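Local coordinates for protein lysozyme (Asticcacaulis excentricus, PDB 6H9D) that forms the muramidase domain of SpmX, a phage-lysozyme relative probably co-opted from a peptidoglycan-cleaving phage lysin and linked to cell morphogenesis and stalk synthesis, at residues R3-S7 with L76-D82; V11-K15 with D54-R58; L20-A24 with G45-A50; I64-N69 with F81-V85. Residue numbers count along the deposited sequence, not the author numbering.

Contact 1 (R3-S7 with L76-D82)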
loop_
_atom_site.group_PDB
_atom_site.type_symbol
_atom_site.label_atom_id
_atom_site.label_comp_id
_atom_site.label_asym_id
_atom_site.label_seq_id
_atom_site.Cartn_x
_atom_site.Cartn_y
_atom_site.Cartn_z
ATOM N N ARG A 3 -9.328 15.134 7.737
ATOM C CA ARG A 3 -8.943 14.158 6.727
ATOM C C ARG A 3 -7.421 14.165 6.633
ATOM O O ARG A 3 -6.794 15.221 6.718
ATOM C CB ARG A 3 -9.562 14.508 5.374
ATOM C CG ARG A 3 -11.069 14.326 5.315
ATOM C CD ARG A 3 -11.450 12.855 5.319
ATOM N NE ARG A 3 -11.573 12.317 3.967
ATOM C CZ ARG A 3 -12.298 11.249 3.652
ATOM N NH1 ARG A 3 -12.969 10.599 4.593
ATOM N NH2 ARG A 3 -12.354 10.831 2.395
ATOM N N HIS A 4 -6.828 12.989 6.458
ATOM C CA HIS A 4 -5.388 12.870 6.381
ATOM C C HIS A 4 -4.921 12.793 4.920
ATOM O O HIS A 4 -5.652 12.317 4.033
ATOM C CB HIS A 4 -4.910 11.629 7.148
ATOM C CG HIS A 4 -5.380 11.545 8.560
ATOM N ND1 HIS A 4 -4.727 12.211 9.590
ATOM C CD2 HIS A 4 -6.405 10.853 9.118
ATOM C CE1 HIS A 4 -5.346 11.943 10.726
ATOM N NE2 HIS A 4 -6.383 11.104 10.463
ATOM N N LYS A 5 -3.666 13.189 4.715
ATOM C CA LYS A 5 -2.948 13.069 3.448
ATOM C C LYS A 5 -1.681 12.232 3.670
ATOM O O LYS A 5 -1.042 12.330 4.737
ATOM C CB LYS A 5 -2.582 14.459 2.914
ATOM C CG LYS A 5 -3.766 15.377 2.630
ATOM C CD LYS A 5 -3.411 16.852 2.598
ATOM C CE LYS A 5 -4.539 17.744 3.090
ATOM N NZ LYS A 5 -4.059 19.093 3.483
ATOM N N ILE A 6 -1.301 11.438 2.656
ATOM C CA ILE A 6 -0.090 10.635 2.774
ATOM C C ILE A 6 1.099 11.597 2.697
ATOM O O ILE A 6 1.139 12.454 1.818
ATOM C CB ILE A 6 -0.004 9.502 1.725
ATOM C CG1 ILE A 6 1.214 8.612 1.982
ATOM C CG2 ILE A 6 -0.006 10.013 0.288
ATOM C CD1 ILE A 6 1.116 7.271 1.348
ATOM N N SER A 7 2.034 11.467 3.640
ATOM C CA SER A 7 3.211 12.326 3.686
ATOM C C SER A 7 4.208 11.896 2.610
ATOM O O SER A 7 4.086 10.827 2.008
ATOM C CB SER A 7 3.852 12.298 5.050
ATOM O OG SER A 7 4.572 11.093 5.229
ATOM N N LEU A 76 -5.885 9.333 14.018
ATOM C CA LEU A 76 -4.616 8.678 13.653
ATOM C C LEU A 76 -3.489 9.697 13.678
ATOM O O LEU A 76 -3.741 10.859 13.440
ATOM C CB LEU A 76 -4.717 8.180 12.211
ATOM C CG LEU A 76 -5.684 7.046 11.920
ATOM C CD1 LEU A 76 -5.694 6.771 10.437
ATOM C CD2 LEU A 76 -5.300 5.797 12.677
ATOM N N THR A 77 -2.285 9.217 13.945
ATOM C CA THR A 77 -1.086 10.060 13.784
ATOM C C THR A 77 -0.691 9.991 12.300
ATOM O O THR A 77 -1.124 9.063 11.607
ATOM C CB THR A 77 0.073 9.574 14.660
ATOM O OG1 THR A 77 0.623 8.392 14.097
ATOM C CG2 THR A 77 -0.315 9.337 16.096
ATOM N N GLN A 78 0.145 10.911 11.842
ATOM C CA GLN A 78 0.575 10.866 10.427
ATOM C C GLN A 78 1.262 9.529 10.117
ATOM O O GLN A 78 0.997 8.996 9.077
ATOM C CB GLN A 78 1.522 12.014 10.114
ATOM C CG GLN A 78 1.995 12.015 8.677
ATOM C CD GLN A 78 0.869 12.363 7.742
ATOM O OE1 GLN A 78 0.182 13.355 7.918
ATOM N NE2 GLN A 78 0.672 11.533 6.743
ATOM N N ASN A 79 2.124 9.045 11.007
ATOM C CA ASN A 79 2.842 7.762 10.803
ATOM C C ASN A 79 1.844 6.610 10.707
ATOM O O ASN A 79 2.049 5.751 9.886
ATOM C CB ASN A 79 3.884 7.510 11.885
ATOM C CG ASN A 79 5.038 8.481 11.809
ATOM O OD1 ASN A 79 5.208 9.152 10.818
ATOM N ND2 ASN A 79 5.828 8.567 12.856
ATOM N N GLN A 80 0.808 6.616 11.537
ATOM C CA GLN A 80 -0.157 5.528 11.525
ATOM C C GLN A 80 -0.888 5.530 10.179
ATOM O O GLN A 80 -1.066 4.487 9.546
ATOM C CB GLN A 80 -1.150 5.658 12.671
ATOM C CG GLN A 80 -0.585 5.271 14.032
ATOM C CD GLN A 80 -1.517 5.688 15.149
ATOM O OE1 GLN A 80 -2.361 6.561 14.992
ATOM N NE2 GLN A 80 -1.379 5.039 16.289
ATOM N N PHE A 81 -1.255 6.725 9.738
ATOM C CA PHE A 81 -1.979 6.905 8.484
ATOM C C PHE A 81 -1.115 6.432 7.311
ATOM O O PHE A 81 -1.579 5.675 6.500
ATOM C CB PHE A 81 -2.384 8.366 8.300
ATOM C CG PHE A 81 -3.219 8.565 7.064
ATOM C CD1 PHE A 81 -4.518 8.083 7.027
ATOM C CD2 PHE A 81 -2.657 9.074 5.904
ATOM C CE1 PHE A 81 -5.289 8.216 5.880
ATOM C CE2 PHE A 81 -3.428 9.209 4.759
ATOM C CZ PHE A 81 -4.731 8.755 4.746
ATOM N N ASP A 82 0.141 6.894 7.265
ATOM C CA ASP A 82 1.086 6.563 6.207
ATOM C C ASP A 82 1.248 5.031 6.113
ATOM O O ASP A 82 1.205 4.467 5.039
ATOM C CB ASP A 82 2.448 7.203 6.475
ATOM C CG ASP A 82 2.559 8.681 6.143
ATOM O OD1 ASP A 82 1.631 9.237 5.491
ATOM O OD2 ASP A 82 3.584 9.256 6.515
#
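The extended N-terminal segment 3-7 lies along the first turn of helix 78-91, which opens with a capping box. L76 comes just before the helix. Its carbonyl O is 3.3 Å from H4 CE1, and its CB is 3.8 Å from H4 NE2, so the imidazole packs beside this residue. T77 is the N-cap: its OG1 accepts from Q80 N at 3.1 Å, and Q80 OE1 accepts from T77 N at 2.9 Å. This reciprocal pair satisfies backbone NH groups that the helix cannot bond. Q78 reaches across to the N-terminal segment, where its NE2 donates to K5 O at 2.8 Å. NE2 also donates to D82 OD1 at 2.8 Å, one turn along its own helix. N79 ND2 is hydrogen-bonded to T148 O near the C-terminus. F81 fills the hollow under the extended backbone. H4 CB sits over its ring face in a CH-pi contact, 3.4 Å from the centroid. I6 N approaches the ring edge, 3.7 Å from F81 CE2. D82 closes the contact, with S7 held by both carboxylate oxygens. S7 also N-caps helix 8-16 through G10 N, so D82 ties the starts of two helices together. S7 N donates to D82 OD1 at 2.9 Å, and S7 OG donates to D82 OD2 over a very short 2.5 Å.

Contact 2 (V11-K15 with D54-R58)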
loop_
_atom_site.group_PDB
_atom_site.type_symbol
_atom_site.label_atom_id
_atom_site.label_comp_id
_atom_site.label_asym_id
_atom_site.label_seq_id
_atom_site.Cartn_x
_atom_site.Cartn_y
_atom_site.Cartn_z
ATOM N N VAL A 11 4.960 8.120 0.976
ATOM C CA VAL A 11 5.138 7.831 -0.436
ATOM C C VAL A 11 6.464 7.100 -0.656
ATOM O O VAL A 11 6.511 6.117 -1.371
ATOM C CB VAL A 11 5.025 9.105 -1.298
ATOM C CG1 VAL A 11 5.400 8.811 -2.737
ATOM C CG2 VAL A 11 3.620 9.699 -1.199
ATOM N N GLU A 12 7.541 7.564 -0.014
ATOM C CA GLU A 12 8.871 6.948 -0.215
ATOM C C GLU A 12 8.864 5.495 0.295
ATOM O O GLU A 12 9.444 4.612 -0.320
ATOM C CB GLU A 12 9.978 7.735 0.496
ATOM C CG GLU A 12 10.208 9.136 -0.042
ATOM C CD GLU A 12 10.277 9.278 -1.555
ATOM O OE1 GLU A 12 11.003 8.477 -2.191
ATOM O OE2 GLU A 12 9.605 10.195 -2.081
ATOM N N LEU A 13 8.201 5.243 1.425
ATOM C CA LEU A 13 8.076 3.881 1.934
ATOM C C LEU A 13 7.431 2.977 0.866
ATOM O O LEU A 13 7.918 1.905 0.527
ATOM C CB LEU A 13 7.237 3.890 3.216
ATOM C CG LEU A 13 6.958 2.494 3.773
ATOM C CD1 LEU A 13 8.248 1.872 4.271
ATOM C CD2 LEU A 13 5.918 2.503 4.879
ATOM N N ILE A 14 6.318 3.443 0.307
ATOM C CA ILE A 14 5.555 2.668 -0.648
ATOM C C ILE A 14 6.406 2.400 -1.893
ATOM O O ILE A 14 6.464 1.270 -2.393
ATOM C CB ILE A 14 4.224 3.379 -0.952
ATOM C CG1 ILE A 14 3.312 3.264 0.274
ATOM C CG2 ILE A 14 3.577 2.841 -2.216
ATOM C CD1 ILE A 14 2.004 4.003 0.163
ATOM N N LYS A 15 7.104 3.437 -2.348
ATOM C CA LYS A 15 7.943 3.342 -3.528
ATOM C C LYS A 15 9.080 2.331 -3.294
ATOM O O LYS A 15 9.568 1.723 -4.230
ATOM C CB LYS A 15 8.466 4.746 -3.821
ATOM C CG LYS A 15 9.182 4.950 -5.135
ATOM C CD LYS A 15 9.778 6.346 -5.220
ATOM C CE LYS A 15 8.711 7.412 -5.122
ATOM N NZ LYS A 15 9.271 8.767 -5.310
ATOM N N ASP A 54 6.660 9.235 -9.651
ATOM C CA ASP A 54 6.186 9.710 -8.328
ATOM C C ASP A 54 4.772 10.275 -8.465
ATOM O O ASP A 54 3.903 9.956 -7.679
ATOM C CB ASP A 54 7.129 10.751 -7.721
ATOM C CG ASP A 54 6.713 11.183 -6.325
ATOM O OD1 ASP A 54 5.908 12.101 -6.218
ATOM O OD2 ASP A 54 7.195 10.575 -5.354
ATOM N N ALA A 55 4.563 11.110 -9.493
ATOM C CA ALA A 55 3.274 11.726 -9.722
ATOM C C ALA A 55 2.216 10.647 -9.956
ATOM O O ALA A 55 1.171 10.698 -9.353
ATOM C CB ALA A 55 3.350 12.698 -10.871
ATOM N N LEU A 56 2.518 9.663 -10.806
ATOM C CA LEU A 56 1.575 8.612 -11.139
ATOM C C LEU A 56 1.260 7.740 -9.918
ATOM O O LEU A 56 0.124 7.304 -9.738
ATOM C CB LEU A 56 2.135 7.770 -12.291
ATOM C CG LEU A 56 2.332 8.530 -13.608
ATOM C CD1 LEU A 56 3.108 7.688 -14.594
ATOM C CD2 LEU A 56 0.995 8.943 -14.205
ATOM N N LEU A 57 2.264 7.460 -9.090
ATOM C CA LEU A 57 2.050 6.672 -7.881
ATOM C C LEU A 57 1.080 7.446 -6.972
ATOM O O LEU A 57 0.154 6.854 -6.426
ATOM C CB LEU A 57 3.396 6.357 -7.201
ATOM C CG LEU A 57 3.314 5.736 -5.799
ATOM C CD1 LEU A 57 2.553 4.414 -5.821
ATOM C CD2 LEU A 57 4.699 5.543 -5.211
ATOM N N ARG A 58 1.237 8.774 -6.869
ATOM C CA ARG A 58 0.344 9.566 -6.012
ATOM C C ARG A 58 -1.081 9.513 -6.571
ATOM O O ARG A 58 -2.026 9.518 -5.805
ATOM C CB ARG A 58 0.868 10.998 -5.846
ATOM C CG ARG A 58 2.144 11.082 -5.016
ATOM C CD ARG A 58 2.891 12.399 -5.171
ATOM N NE ARG A 58 4.031 12.495 -4.261
ATOM C CZ ARG A 58 3.943 12.973 -3.018
ATOM N NH1 ARG A 58 2.769 13.345 -2.549
ATOM N NH2 ARG A 58 5.019 13.070 -2.260
HETATM O O HOH W 1 7.453 12.172 -3.148
#
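The segments 11-15 of helix 8-16 and 54-58 of helix 50-71 cross at 100°, their axes 11.1 Å apart at closest approach. That spacing is bridged by long side chains and a salt-bridge network. D54 is its main acceptor. D54 OD2 accepts a hydrogen bond from K15 NZ at 2.8 Å, and D54 OD1 accepts one from R58 NE at 2.7 Å within the same helix; both are salt bridges. K15 NZ also pairs with E12 OE2 at 3.5 Å. E12 OE2 and D54 OD2 lie only 4.1 Å apart, and the charge of K15 offsets their repulsion. Water 1 helps too: it donates to E12 OE2 at 3.1 Å and D54 OD2 at 2.7 Å, and accepts from R58 NH2 at 2.7 Å. V11 CG2 covers a face of the R58 guanidinium, 3.8 Å from CZ. Below the charges, L57 CD1 meets I14 CG2 at 4.1 Å, and L57 CD2 meets V11 CG1 at 4.2 Å. I14 continues the apolar layer onto V85 and F89 of helix 78-91 and also touches S86, while K15 touches Y36, just after strand 32-35.

Contact 3 (L20-A24 with G45-A50)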
loop_
_atom_site.group_PDB
_atom_site.type_symbol
_atom_site.label_atom_id
_atom_site.label_comp_id
_atom_site.label_asym_id
_atom_site.label_seq_id
_atom_site.Cartn_x
_atom_site.Cartn_y
_atom_site.Cartn_z
ATOM N N LEU A 20 11.101 0.775 -10.278
ATOM C CA LEU A 20 10.752 1.788 -11.301
ATOM C C LEU A 20 10.886 1.222 -12.718
ATOM O O LEU A 20 11.948 0.736 -13.051
ATOM C CB LEU A 20 11.647 3.014 -11.128
ATOM C CG LEU A 20 11.606 3.988 -12.298
ATOM C CD1 LEU A 20 10.237 4.602 -12.433
ATOM C CD2 LEU A 20 12.659 5.066 -12.168
ATOM N N ARG A 21 9.819 1.305 -13.508
ATOM C CA ARG A 21 9.851 0.906 -14.928
ATOM C C ARG A 21 9.743 2.201 -15.727
ATOM O O ARG A 21 8.677 2.791 -15.740
ATOM C CB ARG A 21 8.719 -0.064 -15.274
ATOM C CG ARG A 21 8.777 -1.380 -14.516
ATOM C CD ARG A 21 10.002 -2.224 -14.827
ATOM N NE ARG A 21 10.065 -2.600 -16.236
ATOM C CZ ARG A 21 9.403 -3.618 -16.766
ATOM N NH1 ARG A 21 8.615 -4.368 -16.005
ATOM N NH2 ARG A 21 9.520 -3.888 -18.059
ATOM N N GLN A 22 10.840 2.630 -16.341
ATOM C CA GLN A 22 10.876 3.909 -17.081
ATOM C C GLN A 22 10.169 3.782 -18.422
ATOM O O GLN A 22 9.828 4.794 -18.956
ATOM C CB GLN A 22 12.312 4.356 -17.325
ATOM C CG GLN A 22 12.901 5.165 -16.183
ATOM C CD GLN A 22 14.373 4.871 -16.058
ATOM O OE1 GLN A 22 15.015 4.433 -17.002
ATOM N NE2 GLN A 22 14.918 5.096 -14.879
ATOM N N GLN A 23 9.953 2.565 -18.901
ATOM C CA GLN A 23 9.332 2.379 -20.229
ATOM C C GLN A 23 8.080 1.517 -20.108
ATOM O O GLN A 23 8.125 0.527 -19.424
ATOM C CB GLN A 23 10.329 1.729 -21.185
ATOM C CG GLN A 23 9.718 1.364 -22.523
ATOM C CD GLN A 23 9.812 2.511 -23.494
ATOM O OE1 GLN A 23 10.894 3.008 -23.782
ATOM N NE2 GLN A 23 8.672 2.953 -23.991
ATOM N N ALA A 24 7.019 1.915 -20.796
ATOM C CA ALA A 24 5.736 1.191 -20.782
ATOM C C ALA A 24 5.945 -0.225 -21.308
ATOM O O ALA A 24 6.493 -0.363 -22.391
ATOM C CB ALA A 24 4.743 1.923 -21.633
ATOM N N GLY A 45 4.447 2.895 -25.598
ATOM C CA GLY A 45 5.570 3.789 -26.001
ATOM C C GLY A 45 5.845 4.914 -25.011
ATOM O O GLY A 45 6.733 5.731 -25.233
ATOM N N ALA A 46 5.071 4.970 -23.931
ATOM C CA ALA A 46 5.238 6.029 -22.914
ATOM C C ALA A 46 6.544 5.835 -22.146
ATOM O O ALA A 46 6.980 4.718 -21.995
ATOM C CB ALA A 46 4.060 6.051 -21.984
ATOM N N ARG A 47 7.141 6.933 -21.710
ATOM C CA ARG A 47 8.395 6.896 -20.924
ATOM C C ARG A 47 8.211 7.817 -19.714
ATOM O O ARG A 47 7.519 8.819 -19.856
ATOM C CB ARG A 47 9.584 7.340 -21.782
ATOM C CG ARG A 47 9.915 6.444 -22.969
ATOM C CD ARG A 47 11.124 6.930 -23.770
ATOM N NE ARG A 47 12.053 5.913 -24.265
ATOM C CZ ARG A 47 13.298 6.145 -24.681
ATOM N NH1 ARG A 47 13.861 7.326 -24.494
ATOM N NH2 ARG A 47 13.988 5.193 -25.278
ATOM N N VAL A 48 8.807 7.474 -18.575
ATOM C CA VAL A 48 8.676 8.344 -17.377
ATOM C C VAL A 48 10.020 8.532 -16.685
ATOM O O VAL A 48 10.828 7.629 -16.698
ATOM C CB VAL A 48 7.699 7.766 -16.342
ATOM C CG1 VAL A 48 6.261 7.776 -16.802
ATOM C CG2 VAL A 48 8.116 6.388 -15.899
ATOM N N THR A 49 10.194 9.702 -16.089
ATOM C CA THR A 49 11.339 9.946 -15.184
ATOM C C THR A 49 10.910 9.504 -13.779
ATOM O O THR A 49 9.719 9.233 -13.563
ATOM C CB THR A 49 11.676 11.435 -15.103
ATOM O OG1 THR A 49 10.537 12.118 -14.605
ATOM C CG2 THR A 49 12.041 12.028 -16.440
ATOM N N ALA A 50 11.856 9.448 -12.848
ATOM C CA ALA A 50 11.504 9.097 -11.462
ATOM C C ALA A 50 10.454 10.097 -10.968
ATOM O O ALA A 50 9.550 9.691 -10.308
ATOM C CB ALA A 50 12.742 9.113 -10.616
HETATM O O HOH W 2 6.480 1.157 -24.524
#
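V48 is one bump of this surface contact, and the Q23 side chain is another. V48 CG2 fits beside the backbone of 20-24, 3.6 Å from R21 O and 4.4 Å from L20 CD1. L20 in turn reaches along the start of helix 50-71, where its CD2 lies 4.3 Å from A50 CB. Towards the other end the side chains are small. A24 CB and A46 CB meet at 4.2 Å, and both residues also touch I34 of strand 32-35. The two segments run antiparallel, 164° apart, and are joined by a single beta bridge at Q23 and R47, a non-hydrogen-bonded pair. It lies beside the two-stranded hairpin 24-26/32-35 of the phage-lysozyme fold and ties the chain after that hairpin back to the chain entering it. V48 N donates to Q22 O at 2.9 Å, and A24 N donates to A46 O at 3.0 Å. Q22 O also receives a CA-H contact from R47 CA at 3.2 Å. The Q23 side chain curls over towards R47 and accepts from R47 NE through OE1 at 3.2 Å. Water 2 fills the gap by G45: it accepts from Q23 NE2 and G45 N, both at 2.9 Å, and donates to A24 O at 2.6 Å.

Contact 4 (I64-N69 with F81-V85)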
loop_
_atom_site.group_PDB
_atom_site.type_symbol
_atom_site.label_atom_id
_atom_site.label_comp_id
_atom_site.label_asym_id
_atom_site.label_seq_id
_atom_site.Cartn_x
_atom_site.Cartn_y
_atom_site.Cartn_z
ATOM N N ILE A 64 -6.746 4.989 -2.161
ATOM C CA ILE A 64 -6.303 4.371 -0.892
ATOM C C ILE A 64 -6.418 5.395 0.245
ATOM O O ILE A 64 -6.876 5.040 1.342
ATOM C CB ILE A 64 -4.864 3.826 -0.980
ATOM C CG1 ILE A 64 -4.620 3.012 -2.267
ATOM C CG2 ILE A 64 -4.563 3.030 0.278
ATOM C CD1 ILE A 64 -5.534 1.820 -2.414
ATOM N N VAL A 65 -5.905 6.607 0.012
ATOM C CA VAL A 65 -5.974 7.712 0.973
ATOM C C VAL A 65 -7.448 7.963 1.356
ATOM O O VAL A 65 -7.777 8.130 2.540
ATOM C CB VAL A 65 -5.279 8.970 0.418
ATOM C CG1 VAL A 65 -5.605 10.251 1.194
ATOM C CG2 VAL A 65 -3.777 8.773 0.336
ATOM N N GLU A 66 -8.339 7.950 0.354
ATOM C CA GLU A 66 -9.783 8.111 0.578
ATOM C C GLU A 66 -10.331 6.960 1.427
ATOM O O GLU A 66 -11.040 7.205 2.392
ATOM C CB GLU A 66 -10.513 8.193 -0.761
ATOM C CG GLU A 66 -10.287 9.529 -1.436
ATOM C CD GLU A 66 -10.708 10.692 -0.551
ATOM O OE1 GLU A 66 -11.902 10.739 -0.183
ATOM O OE2 GLU A 66 -9.837 11.513 -0.188
ATOM N N ALA A 67 -9.994 5.715 1.054
ATOM C CA ALA A 67 -10.470 4.535 1.729
ATOM C C ALA A 67 -10.050 4.538 3.209
ATOM O O ALA A 67 -10.851 4.211 4.075
ATOM C CB ALA A 67 -9.972 3.296 1.041
ATOM N N VAL A 68 -8.793 4.884 3.498
ATOM C CA VAL A 68 -8.288 4.746 4.866
ATOM C C VAL A 68 -8.990 5.797 5.733
ATOM O O VAL A 68 -9.462 5.503 6.820
ATOM C CB VAL A 68 -6.753 4.850 4.948
ATOM C CG1 VAL A 68 -6.291 4.900 6.395
ATOM C CG2 VAL A 68 -6.081 3.674 4.232
ATOM N N ASN A 69 -9.123 6.983 5.172
ATOM C CA ASN A 69 -9.835 8.103 5.821
ATOM C C ASN A 69 -11.281 7.690 6.093
ATOM O O ASN A 69 -11.766 7.937 7.175
ATOM C CB ASN A 69 -9.828 9.316 4.901
ATOM C CG ASN A 69 -8.649 10.209 5.162
ATOM O OD1 ASN A 69 -8.458 10.661 6.273
ATOM N ND2 ASN A 69 -7.861 10.469 4.150
ATOM N N PHE A 81 -1.255 6.725 9.738
ATOM C CA PHE A 81 -1.979 6.905 8.484
ATOM C C PHE A 81 -1.115 6.432 7.311
ATOM O O PHE A 81 -1.579 5.675 6.500
ATOM C CB PHE A 81 -2.384 8.366 8.300
ATOM C CG PHE A 81 -3.219 8.565 7.064
ATOM C CD1 PHE A 81 -4.518 8.083 7.027
ATOM C CD2 PHE A 81 -2.657 9.074 5.904
ATOM C CE1 PHE A 81 -5.289 8.216 5.880
ATOM C CE2 PHE A 81 -3.428 9.209 4.759
ATOM C CZ PHE A 81 -4.731 8.755 4.746
ATOM N N ASP A 82 0.141 6.894 7.265
ATOM C CA ASP A 82 1.086 6.563 6.207
ATOM C C ASP A 82 1.248 5.031 6.113
ATOM O O ASP A 82 1.205 4.467 5.039
ATOM C CB ASP A 82 2.448 7.203 6.475
ATOM C CG ASP A 82 2.559 8.681 6.143
ATOM O OD1 ASP A 82 1.631 9.237 5.491
ATOM O OD2 ASP A 82 3.584 9.256 6.515
ATOM N N ALA A 83 1.481 4.380 7.256
ATOM C CA ALA A 83 1.645 2.901 7.300
ATOM C C ALA A 83 0.359 2.191 6.851
ATOM O O ALA A 83 0.439 1.173 6.155
ATOM C CB ALA A 83 2.046 2.441 8.679
ATOM N N LEU A 84 -0.806 2.686 7.293
ATOM C CA LEU A 84 -2.083 2.061 6.888
ATOM C C LEU A 84 -2.324 2.227 5.377
ATOM O O LEU A 84 -2.841 1.320 4.757
ATOM C CB LEU A 84 -3.245 2.629 7.702
ATOM C CG LEU A 84 -3.308 2.157 9.156
ATOM C CD1 LEU A 84 -4.464 2.816 9.877
ATOM C CD2 LEU A 84 -3.413 0.644 9.270
ATOM N N VAL A 85 -1.941 3.368 4.799
ATOM C CA VAL A 85 -2.081 3.570 3.356
ATOM C C VAL A 85 -1.198 2.574 2.593
ATOM O O VAL A 85 -1.632 1.970 1.620
ATOM C CB VAL A 85 -1.753 5.016 2.961
ATOM C CG1 VAL A 85 -1.632 5.154 1.454
ATOM C CG2 VAL A 85 -2.797 5.986 3.485
#
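I64 begins this buried helix-helix contact with its CG2 against the end of segment 81-85, 3.4 Å from V85 O and 3.8 Å from V85 CG1. The end of its side chain leads away from 81-85. I64 also touches I93, C88 and F89. V65 comes next and faces two residues: its CG1 is 4.0 Å from F81 CZ, and its CG2 is 4.3 Å from V85 CG2. The V65 carbonyl O lies at the edge of the F81 ring, 3.8 Å from CZ. These helices, 50-71 and 78-91, follow each other in the chain of this phage-lysozyme fold. Their short segments cross at 116°, with axes 9.9 Å apart. The pair therefore meets over a limited patch, and apolar side chains do the work. V68 has the most area covered of the residues in 64-69. Its CG1 reaches F81 CE1 at 3.5 Å and L84 CB at 4.0 Å, while its CG2 meets V85 CG2 at 4.1 Å. V68 also touches F96 of helix 93-97. N69 ends the segment beside the aromatic ring, with ND2 3.6 Å from F81 CZ. That same ND2 donates to V65 O at 2.8 Å, one turn back in its own helix, and N69 OD1 accepts from H4 N of the N-terminal segment.

Along the chain, contacts 2 and 3 are nested inside the loop closed by contact 1. Contact 3 also lies inside the loop of contact 2. Contact 4 opens later and ends on the same stretch as contact 1. These two have centres about 7 Å apart and share F81 and D82 of helix 78-91; R3 bridges to E66 by a salt bridge. Helix 50-71 carries both contact 2 and contact 4, whose centres are about 13 Å apart. Contact 3 is peripheral, its centre about 29 Å from that of contact 1. It touches contact 2, where L56 packs on V48. The long helix thus connects the helical core to the hairpin region, as in other phage lysozymes.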